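Local coordinates for oligopeptide-binding protein AppA (Bacillus subtilis, PDB 1XOC) that captures extracellular oligopeptides for an ABC-type permease, binding and transporting tetra- and pentapeptides but not tripeptides, at residues G270-K274 / Y442-K446; T288-R293 / Q481-L486; L339-W344 / K355-F360; F362-N367 / D411-M417. One frame throughout, in Å; residues are numbered along the deposited sequence.

Contact 1 of 4, residues G270-K274 / Y442-K446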
loop_
_atom_site.group_PDB
_atom_site.type_symbol
_atom_site.label_atom_id
_atom_site.label_comp_id
_atom_site.label_asym_id
_atom_site.label_seq_id
_atom_site.Cartn_x
_atom_site.Cartn_y
_atom_site.Cartn_z
ATOM N N GLY A 270 5.576 -6.853 11.468
ATOM C CA GLY A 270 4.457 -6.507 12.310
ATOM C C GLY A 270 4.274 -7.495 13.441
ATOM O O GLY A 270 4.055 -8.659 13.199
ATOM N N TRP A 271 4.349 -6.998 14.669
ATOM C CA TRP A 271 4.191 -7.825 15.858
ATOM C C TRP A 271 2.762 -7.694 16.396
ATOM O O TRP A 271 2.392 -6.657 16.894
ATOM C CB TRP A 271 5.175 -7.378 16.941
ATOM C CG TRP A 271 6.617 -7.302 16.536
ATOM C CD1 TRP A 271 7.373 -6.187 16.438
ATOM C CD2 TRP A 271 7.480 -8.393 16.240
ATOM N NE1 TRP A 271 8.649 -6.507 16.059
ATOM C CE2 TRP A 271 8.738 -7.863 15.938
ATOM C CE3 TRP A 271 7.314 -9.773 16.193
ATOM C CZ2 TRP A 271 9.822 -8.656 15.605
ATOM C CZ3 TRP A 271 8.389 -10.558 15.855
ATOM C CH2 TRP A 271 9.625 -10.001 15.569
ATOM N N ASN A 272 1.965 -8.747 16.265
ATOM C CA ASN A 272 0.549 -8.665 16.626
ATOM C C ASN A 272 0.374 -8.634 18.135
ATOM O O ASN A 272 0.634 -9.622 18.802
ATOM C CB ASN A 272 -0.225 -9.841 16.040
ATOM C CG ASN A 272 -1.723 -9.661 16.127
ATOM O OD1 ASN A 272 -2.484 -10.392 15.501
ATOM N ND2 ASN A 272 -2.153 -8.673 16.875
ATOM N N GLU A 273 -0.051 -7.487 18.670
ATOM C CA GLU A 273 -0.211 -7.314 20.132
ATOM C C GLU A 273 -1.463 -8.014 20.708
ATOM O O GLU A 273 -1.674 -8.022 21.929
ATOM C CB GLU A 273 -0.156 -5.836 20.494
ATOM C CG GLU A 273 1.131 -5.188 20.015
ATOM C CD GLU A 273 1.300 -3.772 20.445
ATOM O OE1 GLU A 273 2.006 -3.031 19.722
ATOM O OE2 GLU A 273 0.740 -3.403 21.493
ATOM N N LYS A 274 -2.263 -8.646 19.853
ATOM C CA LYS A 274 -3.258 -9.618 20.309
ATOM C C LYS A 274 -2.548 -10.816 20.915
ATOM O O LYS A 274 -3.076 -11.464 21.821
ATOM C CB LYS A 274 -4.139 -10.112 19.170
ATOM C CG LYS A 274 -5.388 -9.339 18.960
ATOM C CD LYS A 274 -6.228 -9.970 17.854
ATOM C CE LYS A 274 -7.237 -10.973 18.379
ATOM N NZ LYS A 274 -7.734 -11.851 17.255
ATOM N N TYR A 442 -3.457 -3.287 12.110
ATOM C CA TYR A 442 -3.573 -4.733 12.151
ATOM C C TYR A 442 -2.866 -5.319 13.339
ATOM O O TYR A 442 -3.157 -6.455 13.701
ATOM C CB TYR A 442 -2.949 -5.343 10.903
ATOM C CG TYR A 442 -3.531 -4.899 9.578
ATOM C CD1 TYR A 442 -4.887 -4.687 9.408
ATOM C CD2 TYR A 442 -2.698 -4.690 8.478
ATOM C CE1 TYR A 442 -5.419 -4.308 8.167
ATOM C CE2 TYR A 442 -3.221 -4.320 7.242
ATOM C CZ TYR A 442 -4.571 -4.123 7.091
ATOM O OH TYR A 442 -5.084 -3.755 5.853
ATOM N N VAL A 443 -1.899 -4.596 13.904
ATOM C CA VAL A 443 -1.083 -5.132 15.018
ATOM C C VAL A 443 -1.584 -4.747 16.415
ATOM O O VAL A 443 -0.934 -5.064 17.427
ATOM C CB VAL A 443 0.420 -4.744 14.878
ATOM C CG1 VAL A 443 1.046 -5.398 13.633
ATOM C CG2 VAL A 443 0.597 -3.211 14.866
ATOM N N TRP A 444 -2.725 -4.055 16.482
ATOM C CA TRP A 444 -3.327 -3.708 17.766
ATOM C C TRP A 444 -2.456 -2.808 18.638
ATOM O O TRP A 444 -2.404 -2.949 19.862
ATOM C CB TRP A 444 -3.740 -4.981 18.509
ATOM C CG TRP A 444 -4.913 -5.627 17.890
ATOM C CD1 TRP A 444 -5.001 -6.154 16.622
ATOM C CD2 TRP A 444 -6.194 -5.761 18.472
ATOM N NE1 TRP A 444 -6.267 -6.643 16.405
ATOM C CE2 TRP A 444 -7.025 -6.403 17.522
ATOM C CE3 TRP A 444 -6.733 -5.405 19.721
ATOM C CZ2 TRP A 444 -8.365 -6.697 17.781
ATOM C CZ3 TRP A 444 -8.071 -5.698 19.981
ATOM C CH2 TRP A 444 -8.872 -6.335 19.010
ATOM N N TYR A 445 -1.823 -1.844 17.992
ATOM C CA TYR A 445 -1.015 -0.852 18.673
ATOM C C TYR A 445 -1.863 0.266 19.264
ATOM O O TYR A 445 -2.710 0.839 18.604
ATOM C CB TYR A 445 -0.024 -0.250 17.673
ATOM C CG TYR A 445 0.772 0.897 18.231
ATOM C CD1 TYR A 445 1.648 0.709 19.265
ATOM C CD2 TYR A 445 0.644 2.173 17.706
ATOM C CE1 TYR A 445 2.395 1.771 19.772
ATOM C CE2 TYR A 445 1.394 3.225 18.177
ATOM C CZ TYR A 445 2.269 3.019 19.206
ATOM O OH TYR A 445 2.996 4.082 19.680
ATOM N N LYS A 446 -1.619 0.586 20.534
ATOM C CA LYS A 446 -2.261 1.725 21.175
ATOM C C LYS A 446 -1.325 2.463 22.117
ATOM O O LYS A 446 -0.895 1.908 23.133
ATOM C CB LYS A 446 -3.485 1.289 21.969
ATOM C CG LYS A 446 -4.030 2.417 22.845
ATOM C CD LYS A 446 -5.473 2.212 23.205
ATOM C CE LYS A 446 -6.037 3.443 23.870
ATOM N NZ LYS A 446 -7.456 3.244 24.251
HETATM O O HOH W 1 0.518 -0.688 22.404
#
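The end-to-end directions of 270-274 and 442-445 are 77° apart, and the backbones are nearest where the CA atoms of Asn272 and Val443 lie 4.2 Å apart. In this periplasmic-binding-protein-like fold of solute-binding family 5 the contact joins the end of strand 265-271 to the loop between helices 428-431 and 448-457. One backbone hydrogen bond, Glu273 N to Val443 O (2.9 Å), ties the two just beyond the strand. Val443 packs against the strand end, its CB 3.4 Å from Trp271 O and its CG1 3.8 Å from Gly270 CA; a side chain on Gly270 would crowd that methyl. The CA-to-CB bond of Trp271 points away, and its NE1 bonds Thr484. The ring of Tyr442 also leads away, its OH bonded to Asn406 and weakly to a polar side chain of the bound peptide. A water links Glu273 OE2 (2.9 Å) to Lys446 N (3.1 Å). Lys274 lies over one face of the Trp444 indole in a CH-pi contact, its CG 3.6 Å from the centroid of the five-membered ring.

Contact 2 of 4, residues T288-R293 / Q481-L486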
loop_
_atom_site.group_PDB
_atom_site.type_symbol
_atom_site.label_atom_id
_atom_site.label_comp_id
_atom_site.label_asym_id
_atom_site.label_seq_id
_atom_site.Cartn_x
_atom_site.Cartn_y
_atom_site.Cartn_z
ATOM N N THR A 288 13.792 -6.228 18.115
ATOM C CA THR A 288 14.513 -5.401 17.173
ATOM C C THR A 288 16.014 -5.443 17.458
ATOM O O THR A 288 16.839 -5.577 16.545
ATOM C CB THR A 288 14.001 -3.951 17.236
ATOM O OG1 THR A 288 12.622 -3.934 16.830
ATOM C CG2 THR A 288 14.830 -3.037 16.331
ATOM N N THR A 289 16.366 -5.345 18.732
ATOM C CA THR A 289 17.772 -5.306 19.138
ATOM C C THR A 289 18.479 -6.615 18.801
ATOM O O THR A 289 19.693 -6.640 18.608
ATOM C CB THR A 289 17.878 -5.022 20.656
ATOM O OG1 THR A 289 17.202 -3.802 20.940
ATOM C CG2 THR A 289 19.321 -4.888 21.122
ATOM N N ALA A 290 17.715 -7.703 18.738
ATOM C CA ALA A 290 18.268 -9.030 18.431
ATOM C C ALA A 290 18.519 -9.247 16.940
ATOM O O ALA A 290 19.141 -10.244 16.563
ATOM C CB ALA A 290 17.329 -10.105 18.923
ATOM N N LEU A 291 18.002 -8.351 16.106
ATOM C CA LEU A 291 18.074 -8.522 14.660
ATOM C C LEU A 291 19.134 -7.633 14.025
ATOM O O LEU A 291 19.139 -6.408 14.188
ATOM C CB LEU A 291 16.717 -8.292 14.018
ATOM C CG LEU A 291 15.605 -9.246 14.457
ATOM C CD1 LEU A 291 14.234 -8.766 14.004
ATOM C CD2 LEU A 291 15.903 -10.686 13.984
ATOM N N ASP A 292 20.026 -8.274 13.280
ATOM C CA ASP A 292 21.118 -7.601 12.608
ATOM C C ASP A 292 20.584 -7.079 11.282
ATOM O O ASP A 292 20.775 -7.690 10.224
ATOM C CB ASP A 292 22.285 -8.566 12.399
ATOM C CG ASP A 292 23.544 -7.869 11.900
ATOM O OD1 ASP A 292 24.619 -8.513 11.944
ATOM O OD2 ASP A 292 23.449 -6.694 11.453
ATOM N N ARG A 293 19.889 -5.953 11.341
ATOM C CA ARG A 293 19.210 -5.426 10.158
ATOM C C ARG A 293 20.176 -4.996 9.040
ATOM O O ARG A 293 19.865 -5.107 7.859
ATOM C CB ARG A 293 18.242 -4.305 10.554
ATOM C CG ARG A 293 16.990 -4.822 11.270
ATOM C CD ARG A 293 16.075 -3.714 11.693
ATOM N NE ARG A 293 16.691 -2.988 12.774
ATOM C CZ ARG A 293 16.471 -1.711 13.070
ATOM N NH1 ARG A 293 15.640 -0.947 12.366
ATOM N NH2 ARG A 293 17.117 -1.200 14.101
ATOM N N GLN A 481 8.102 0.618 19.129
ATOM C CA GLN A 481 8.392 -0.498 18.245
ATOM C C GLN A 481 7.152 -1.369 17.995
ATOM O O GLN A 481 7.202 -2.586 18.186
ATOM C CB GLN A 481 9.534 -1.359 18.789
ATOM C CG GLN A 481 10.891 -0.649 18.811
ATOM C CD GLN A 481 11.460 -0.429 17.422
ATOM O OE1 GLN A 481 11.910 -1.387 16.780
ATOM N NE2 GLN A 481 11.481 0.826 16.967
ATOM N N PRO A 482 6.049 -0.763 17.506
ATOM C CA PRO A 482 4.917 -1.612 17.146
ATOM C C PRO A 482 5.294 -2.538 15.978
ATOM O O PRO A 482 4.730 -3.636 15.828
ATOM C CB PRO A 482 3.854 -0.606 16.741
ATOM C CG PRO A 482 4.630 0.624 16.305
ATOM C CD PRO A 482 5.798 0.663 17.217
ATOM N N TYR A 483 6.241 -2.068 15.169
ATOM C CA TYR A 483 6.908 -2.850 14.145
ATOM C C TYR A 483 8.409 -2.841 14.430
ATOM O O TYR A 483 8.912 -1.918 15.077
ATOM C CB TYR A 483 6.786 -2.205 12.755
ATOM C CG TYR A 483 5.418 -1.935 12.153
ATOM C CD1 TYR A 483 4.264 -2.563 12.582
ATOM C CD2 TYR A 483 5.297 -1.030 11.095
ATOM C CE1 TYR A 483 3.036 -2.322 11.964
ATOM C CE2 TYR A 483 4.065 -0.781 10.470
ATOM C CZ TYR A 483 2.952 -1.422 10.892
ATOM O OH TYR A 483 1.755 -1.142 10.264
ATOM N N THR A 484 9.104 -3.851 13.901
ATOM C CA THR A 484 10.516 -3.745 13.598
ATOM C C THR A 484 10.614 -3.221 12.174
ATOM O O THR A 484 10.229 -3.893 11.214
ATOM C CB THR A 484 11.263 -5.095 13.757
ATOM O OG1 THR A 484 11.211 -5.471 15.125
ATOM C CG2 THR A 484 12.658 -4.992 13.360
ATOM N N PHE A 485 11.126 -2.015 12.028
ATOM C CA PHE A 485 11.272 -1.435 10.719
ATOM C C PHE A 485 12.485 -2.078 10.077
ATOM O O PHE A 485 13.524 -2.187 10.714
ATOM C CB PHE A 485 11.401 0.095 10.837
ATOM C CG PHE A 485 10.170 0.736 11.399
ATOM C CD1 PHE A 485 10.078 1.013 12.766
ATOM C CD2 PHE A 485 9.081 1.000 10.592
ATOM C CE1 PHE A 485 8.913 1.557 13.307
ATOM C CE2 PHE A 485 7.930 1.540 11.119
ATOM C CZ PHE A 485 7.845 1.827 12.477
ATOM N N LEU A 486 12.368 -2.533 8.825
ATOM C CA LEU A 486 13.454 -3.273 8.187
ATOM C C LEU A 486 14.233 -2.431 7.181
ATOM O O LEU A 486 15.410 -2.182 7.387
ATOM C CB LEU A 486 12.948 -4.600 7.576
ATOM C CG LEU A 486 12.458 -5.710 8.542
ATOM C CD1 LEU A 486 11.886 -6.851 7.709
ATOM C CD2 LEU A 486 13.532 -6.185 9.507
#
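Three side chains form a directed hydrogen-bond chain: Thr484 OG1 donates to Thr288 OG1 over 2.7 Å, and Thr288 OG1 in turn donates to Gln481 OE1 over 2.6 Å. Both ends are held from outside. Trp271 NE1 bonds Thr484 OG1, and Gln481 NE2 bonds Ala478 O in the helix that precedes it. The second polar link is Arg293 NH1 to Phe485 O, 3.0 Å, with the carbonyl lying near the guanidinium plane; NH2 of the same group makes a weak bond to Lys327 O.

These bonds fasten the end of helix 281-289 and the start of helix 293-300 to residues 481-486, at the start of strand 483-496. Asp292, the centre of an inverse gamma turn, is the N-cap of the second helix, its OD2 bonded to Ser295 N; Arg293, the first residue of that helix, points its CA-to-CB bond toward the strand. Apolar contacts fill in around the polar groups. The methyl CG2 of Thr484 lies 4.1 Å from Leu291 CD1 and 4.0 Å from Arg293 CD, while Arg293 CG is 4.1 Å from Leu486 CD2. Ile269 of the neighbouring strand 265-271 packs on Leu291, Thr484 and Leu486. Every touching residue is buried, so the helix junction is held on the sheet by directional neutral hydrogen bonds and by a charge that uses carbonyl oxygens rather than an acid of the other segment.

Contact 3 of 4, residues L339-W344 / K355-F360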
loop_
_atom_site.group_PDB
_atom_site.type_symbol
_atom_site.label_atom_id
_atom_site.label_comp_id
_atom_site.label_asym_id
_atom_site.label_seq_id
_atom_site.Cartn_x
_atom_site.Cartn_y
_atom_site.Cartn_z
ATOM N N LEU A 339 15.287 -9.186 27.585
ATOM C CA LEU A 339 14.280 -10.237 27.712
ATOM C C LEU A 339 14.244 -10.815 29.130
ATOM O O LEU A 339 13.169 -11.109 29.653
ATOM C CB LEU A 339 14.519 -11.346 26.691
ATOM C CG LEU A 339 14.166 -10.922 25.267
ATOM C CD1 LEU A 339 14.741 -11.892 24.278
ATOM C CD2 LEU A 339 12.661 -10.811 25.104
ATOM N N ALA A 340 15.422 -10.969 29.733
ATOM C CA ALA A 340 15.536 -11.419 31.124
ATOM C C ALA A 340 14.868 -10.416 32.054
ATOM O O ALA A 340 14.074 -10.796 32.917
ATOM C CB ALA A 340 16.996 -11.615 31.495
ATOM N N GLU A 341 15.182 -9.136 31.867
ATOM C CA GLU A 341 14.530 -8.050 32.621
ATOM C C GLU A 341 13.002 -8.076 32.457
ATOM O O GLU A 341 12.274 -7.764 33.398
ATOM C CB GLU A 341 15.081 -6.677 32.193
ATOM C CG GLU A 341 16.461 -6.345 32.768
ATOM C CD GLU A 341 17.195 -5.206 32.033
ATOM O OE1 GLU A 341 16.613 -4.569 31.116
ATOM O OE2 GLU A 341 18.377 -4.955 32.392
ATOM N N ALA A 342 12.528 -8.462 31.272
ATOM C CA ALA A 342 11.092 -8.580 30.990
ATOM C C ALA A 342 10.465 -9.889 31.484
ATOM O O ALA A 342 9.291 -10.145 31.218
ATOM C CB ALA A 342 10.823 -8.397 29.504
ATOM N N GLY A 343 11.235 -10.721 32.185
ATOM C CA GLY A 343 10.709 -11.944 32.796
ATOM C C GLY A 343 10.937 -13.236 32.029
ATOM O O GLY A 343 10.510 -14.300 32.476
ATOM N N TRP A 344 11.615 -13.160 30.886
ATOM C CA TRP A 344 11.849 -14.334 30.049
ATOM C C TRP A 344 13.200 -14.967 30.354
ATOM O O TRP A 344 14.233 -14.295 30.319
ATOM C CB TRP A 344 11.755 -13.966 28.562
ATOM C CG TRP A 344 10.378 -13.648 28.155
ATOM C CD1 TRP A 344 9.799 -12.408 28.126
ATOM C CD2 TRP A 344 9.365 -14.574 27.735
ATOM N NE1 TRP A 344 8.492 -12.508 27.714
ATOM C CE2 TRP A 344 8.200 -13.823 27.463
ATOM C CE3 TRP A 344 9.333 -15.959 27.542
ATOM C CZ2 TRP A 344 7.009 -14.413 27.029
ATOM C CZ3 TRP A 344 8.149 -16.548 27.106
ATOM C CH2 TRP A 344 7.005 -15.766 26.841
ATOM N N LYS A 355 8.196 -18.113 30.206
ATOM C CA LYS A 355 7.603 -17.167 31.141
ATOM C C LYS A 355 6.171 -17.569 31.472
ATOM O O LYS A 355 5.370 -17.821 30.578
ATOM C CB LYS A 355 7.624 -15.747 30.583
ATOM C CG LYS A 355 6.900 -14.745 31.467
ATOM C CD LYS A 355 7.112 -13.321 31.017
ATOM C CE LYS A 355 6.355 -12.375 31.922
ATOM N NZ LYS A 355 6.798 -10.987 31.667
ATOM N N ASP A 356 5.868 -17.628 32.767
ATOM C CA ASP A 356 4.522 -17.927 33.264
ATOM C C ASP A 356 3.896 -19.138 32.564
ATOM O O ASP A 356 2.754 -19.076 32.112
ATOM C CB ASP A 356 3.622 -16.688 33.123
ATOM C CG ASP A 356 4.111 -15.495 33.959
ATOM O OD1 ASP A 356 4.615 -15.707 35.089
ATOM O OD2 ASP A 356 3.981 -14.340 33.479
ATOM N N GLY A 357 4.663 -20.224 32.466
ATOM C CA GLY A 357 4.202 -21.464 31.834
ATOM C C GLY A 357 3.986 -21.395 30.328
ATOM O O GLY A 357 3.255 -22.209 29.770
ATOM N N LYS A 358 4.623 -20.428 29.669
ATOM C CA LYS A 358 4.508 -20.246 28.221
ATOM C C LYS A 358 5.897 -20.162 27.604
ATOM O O LYS A 358 6.781 -19.533 28.179
ATOM C CB LYS A 358 3.768 -18.945 27.905
ATOM C CG LYS A 358 2.252 -19.065 27.728
ATOM C CD LYS A 358 1.727 -17.939 26.819
ATOM C CE LYS A 358 2.123 -18.160 25.345
ATOM N NZ LYS A 358 2.089 -16.909 24.540
ATOM N N LYS A 359 6.077 -20.757 26.426
ATOM C CA LYS A 359 7.367 -20.718 25.749
ATOM C C LYS A 359 7.302 -19.658 24.672
ATOM O O LYS A 359 6.234 -19.409 24.130
ATOM C CB LYS A 359 7.735 -22.093 25.180
ATOM C CG LYS A 359 6.959 -22.556 23.955
ATOM C CD LYS A 359 7.348 -23.990 23.531
ATOM C CE LYS A 359 6.898 -24.311 22.085
ATOM N NZ LYS A 359 7.834 -25.234 21.347
ATOM N N PHE A 360 8.433 -19.024 24.385
ATOM C CA PHE A 360 8.484 -17.964 23.386
ATOM C C PHE A 360 8.615 -18.638 22.021
ATOM O O PHE A 360 9.716 -18.854 21.528
ATOM C CB PHE A 360 9.650 -17.014 23.650
ATOM C CG PHE A 360 9.398 -15.599 23.195
ATOM C CD1 PHE A 360 9.620 -14.538 24.058
ATOM C CD2 PHE A 360 8.932 -15.322 21.904
ATOM C CE1 PHE A 360 9.400 -13.231 23.660
ATOM C CE2 PHE A 360 8.711 -13.998 21.502
ATOM C CZ PHE A 360 8.945 -12.964 22.386
#
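Trp344 is held between an aliphatic CH-pi contact on one face and an edge-to-face aromatic contact on the other, at the periphery of the fold about 35 Å from the chain's centre, where the C-terminal end of helix 332-341 and the residues just after it pack on a beta-hairpin. Over one face of its ring lies Lys355 CB, 3.4 Å from the centroid of the six-membered ring; the opposite face receives the edge of Phe360, with ring centroids 4.7 Å apart and planes at 54°. Leu339 CD2 extends the apolar patch, 4.3 Å from Phe360 CE1, and Val283 of helix 281-289 touches both aromatic residues.

The helix closes in a Schellman motif, with Trp344 N bonded to Leu339 O and Gly343 N to Ala340 O, each 2.9 Å. Gly343 has positive phi, and a CB there would jam against the preceding carbonyl and clash with Lys355 NZ. The hairpin turns through a type I' turn from Lys355 to Lys358, in which Lys355 N to Lys358 O and Lys358 N to Lys355 O are both 2.9 Å. Between the two segments runs a loop that binds zinc in this crystal through Asn348, Asp350, Ile352 and Asp354, a spacing reminiscent of EF-hand-type metal loops. From the hairpin, the fully extended Lys355 side chain crosses the indole and donates from NZ to Ala342 O, 2.7 Å, in the turn that closes the helix.

Contact 4 of 4, residues F362-N367 / D411-M417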
loop_
_atom_site.group_PDB
_atom_site.type_symbol
_atom_site.label_atom_id
_atom_site.label_comp_id
_atom_site.label_asym_id
_atom_site.label_seq_id
_atom_site.Cartn_x
_atom_site.Cartn_y
_atom_site.Cartn_z
ATOM N N PHE A 362 6.429 -18.786 18.135
ATOM C CA PHE A 362 5.397 -18.224 17.266
ATOM C C PHE A 362 5.678 -18.498 15.791
ATOM O O PHE A 362 6.765 -18.911 15.414
ATOM C CB PHE A 362 5.255 -16.711 17.496
ATOM C CG PHE A 362 6.455 -15.911 17.082
ATOM C CD1 PHE A 362 6.511 -15.306 15.819
ATOM C CD2 PHE A 362 7.525 -15.752 17.947
ATOM C CE1 PHE A 362 7.623 -14.591 15.442
ATOM C CE2 PHE A 362 8.625 -15.049 17.586
ATOM C CZ PHE A 362 8.678 -14.434 16.330
ATOM N N THR A 363 4.675 -18.202 14.967
ATOM C CA THR A 363 4.768 -18.328 13.521
ATOM C C THR A 363 4.927 -16.946 12.855
ATOM O O THR A 363 4.161 -15.991 13.112
ATOM C CB THR A 363 3.551 -19.073 12.974
ATOM O OG1 THR A 363 3.511 -20.382 13.568
ATOM C CG2 THR A 363 3.583 -19.196 11.447
ATOM N N LEU A 364 5.952 -16.842 11.999
ATOM C CA LEU A 364 6.203 -15.661 11.173
ATOM C C LEU A 364 5.765 -15.918 9.730
ATOM O O LEU A 364 6.356 -16.740 9.004
ATOM C CB LEU A 364 7.686 -15.329 11.198
ATOM C CG LEU A 364 8.193 -14.078 10.461
ATOM C CD1 LEU A 364 7.595 -12.794 11.002
ATOM C CD2 LEU A 364 9.704 -13.995 10.540
ATOM N N LYS A 365 4.740 -15.172 9.306
ATOM C CA LYS A 365 4.196 -15.299 7.962
ATOM C C LYS A 365 4.765 -14.260 7.005
ATOM O O LYS A 365 5.122 -13.141 7.415
ATOM C CB LYS A 365 2.676 -15.107 7.978
ATOM C CG LYS A 365 1.888 -16.202 8.589
ATOM C CD LYS A 365 0.390 -15.889 8.598
ATOM C CE LYS A 365 -0.384 -17.136 8.979
ATOM N NZ LYS A 365 -1.848 -16.908 9.160
ATOM N N THR A 366 4.813 -14.606 5.718
ATOM C CA THR A 366 5.012 -13.590 4.673
ATOM C C THR A 366 4.411 -14.064 3.370
ATOM O O THR A 366 3.911 -15.210 3.320
ATOM C CB THR A 366 6.502 -13.214 4.472
ATOM O OG1 THR A 366 6.552 -11.965 3.745
ATOM C CG2 THR A 366 7.249 -14.257 3.723
ATOM N N ASN A 367 4.457 -13.246 2.324
ATOM C CA ASN A 367 3.749 -13.574 1.088
ATOM C C ASN A 367 4.531 -14.401 0.074
ATOM O O ASN A 367 5.676 -14.079 -0.262
ATOM C CB ASN A 367 3.191 -12.313 0.412
ATOM C CG ASN A 367 4.219 -11.233 0.226
ATOM O OD1 ASN A 367 4.815 -10.769 1.193
ATOM N ND2 ASN A 367 4.409 -10.806 -1.022
ATOM N N ASP A 411 -5.210 -12.659 11.780
ATOM C CA ASP A 411 -4.872 -14.068 11.975
ATOM C C ASP A 411 -3.398 -14.273 11.654
ATOM O O ASP A 411 -3.043 -14.878 10.634
ATOM C CB ASP A 411 -5.765 -14.886 11.057
ATOM C CG ASP A 411 -5.496 -16.371 11.125
ATOM O OD1 ASP A 411 -5.779 -17.031 10.105
ATOM O OD2 ASP A 411 -4.971 -16.859 12.144
ATOM N N PHE A 412 -2.558 -13.710 12.522
ATOM C CA PHE A 412 -1.103 -13.832 12.431
ATOM C C PHE A 412 -0.508 -13.520 13.804
ATOM O O PHE A 412 -1.109 -12.770 14.583
ATOM C CB PHE A 412 -0.528 -12.891 11.351
ATOM C CG PHE A 412 -0.649 -11.428 11.677
ATOM C CD1 PHE A 412 -1.841 -10.765 11.495
ATOM C CD2 PHE A 412 0.424 -10.735 12.174
ATOM C CE1 PHE A 412 -1.951 -9.389 11.785
ATOM C CE2 PHE A 412 0.319 -9.340 12.435
ATOM C CZ PHE A 412 -0.878 -8.703 12.254
ATOM N N ASP A 413 0.643 -14.124 14.105
ATOM C CA ASP A 413 1.445 -13.772 15.287
ATOM C C ASP A 413 2.376 -12.633 14.901
ATOM O O ASP A 413 2.436 -11.580 15.556
ATOM C CB ASP A 413 2.319 -14.942 15.726
ATOM C CG ASP A 413 1.530 -16.177 16.144
ATOM O OD1 ASP A 413 0.372 -16.047 16.599
ATOM O OD2 ASP A 413 2.110 -17.280 16.026
ATOM N N ALA A 414 3.068 -12.808 13.772
ATOM C CA ALA A 414 3.962 -11.771 13.241
ATOM C C ALA A 414 4.017 -11.929 11.739
ATOM O O ALA A 414 3.775 -13.005 11.226
ATOM C CB ALA A 414 5.349 -11.882 13.841
ATOM N N MET A 415 4.328 -10.855 11.017
ATOM C CA MET A 415 4.470 -10.972 9.572
ATOM C C MET A 415 5.534 -10.069 9.021
ATOM O O MET A 415 5.746 -8.989 9.546
ATOM C CB MET A 415 3.154 -10.701 8.870
ATOM C CG MET A 415 2.672 -9.295 8.991
ATOM S SD MET A 415 1.113 -9.062 8.116
ATOM C CE MET A 415 0.658 -7.440 8.749
ATOM N N VAL A 416 6.202 -10.529 7.972
ATOM C CA VAL A 416 7.103 -9.669 7.194
ATOM C C VAL A 416 6.272 -9.071 6.069
ATOM O O VAL A 416 5.714 -9.781 5.261
ATOM C CB VAL A 416 8.298 -10.458 6.616
ATOM C CG1 VAL A 416 9.198 -9.501 5.814
ATOM C CG2 VAL A 416 9.072 -11.176 7.714
ATOM N N MET A 417 6.176 -7.735 6.008
ATOM C CA MET A 417 5.148 -7.099 5.167
ATOM C C MET A 417 5.654 -5.747 4.744
ATOM O O MET A 417 6.647 -5.285 5.286
ATOM C CB MET A 417 3.850 -6.963 5.935
ATOM C CG MET A 417 2.605 -6.520 5.190
ATOM S SD MET A 417 2.304 -7.272 3.609
ATOM C CE MET A 417 2.303 -9.002 4.001
HETATM O O HOH W 2 1.466 -16.024 12.038
#
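Ala414 is the hollow of this parallel strand pair, and two larger side chains fill it: Leu364 CD1 lies 3.7 Å from Ala414 CB, and Phe362 CE1 lies 3.9 Å from the same methyl. Leu364 CD1 also meets Val416 CG2 at 4.0 Å. On the sheet face that bears Met415, the long Lys365 side chain passes Phe412 CB (4.2 Å from its CD) to donate from NZ to Asp411 O, 2.8 Å; Gln404 is a second partner of NZ. Lys365 also anchors the register, its N bonded to Ala414 O (3.1 Å) and its O to Val416 N (2.9 Å). Thr366 OG1 donates to Val416 O (2.8 Å). Ahead of strand 414-417, Asp413 OD2 takes Thr363 N (2.9 Å). Asn367 ND2 bonds the backbone of the bound peptide. Strand 358-367 lies between parallel strands 390-396 and 414-420; with helix 371-385 and strand 390-396 it forms a beta-alpha-beta unit. That helix touches Leu364, Thr366 and Val416, while helix 398-405 packs on Met415 and Met417.

Overall arrangement
Contacts 1, 2 and 4 form a connected cluster on one mixed sheet, in which strand 265-271 pairs with both 414-420 and 483-496. Contact 1 joins contact 4 through Gly270 N to Met415 O (2.9 Å) and Asn272 N to Asp413 O (3.0 Å), probable backbone hydrogen bonds, and contact 2 through Trp271 NE1 to Thr484 OG1 (2.9 Å). Contacts 2 and 4 meet at Leu486 CD1 and Val416 CG1, 4.2 Å apart. Contact 3 stands aside, its centre about 19 Å from those of contacts 1 and 2 and about 21 Å from that of contact 4, with which it shares strand 358-367. The nonapeptide is reached from contact 4, by Asn367 and Met417, and, through a weak hydrogen bond, by Tyr442 of contact 1.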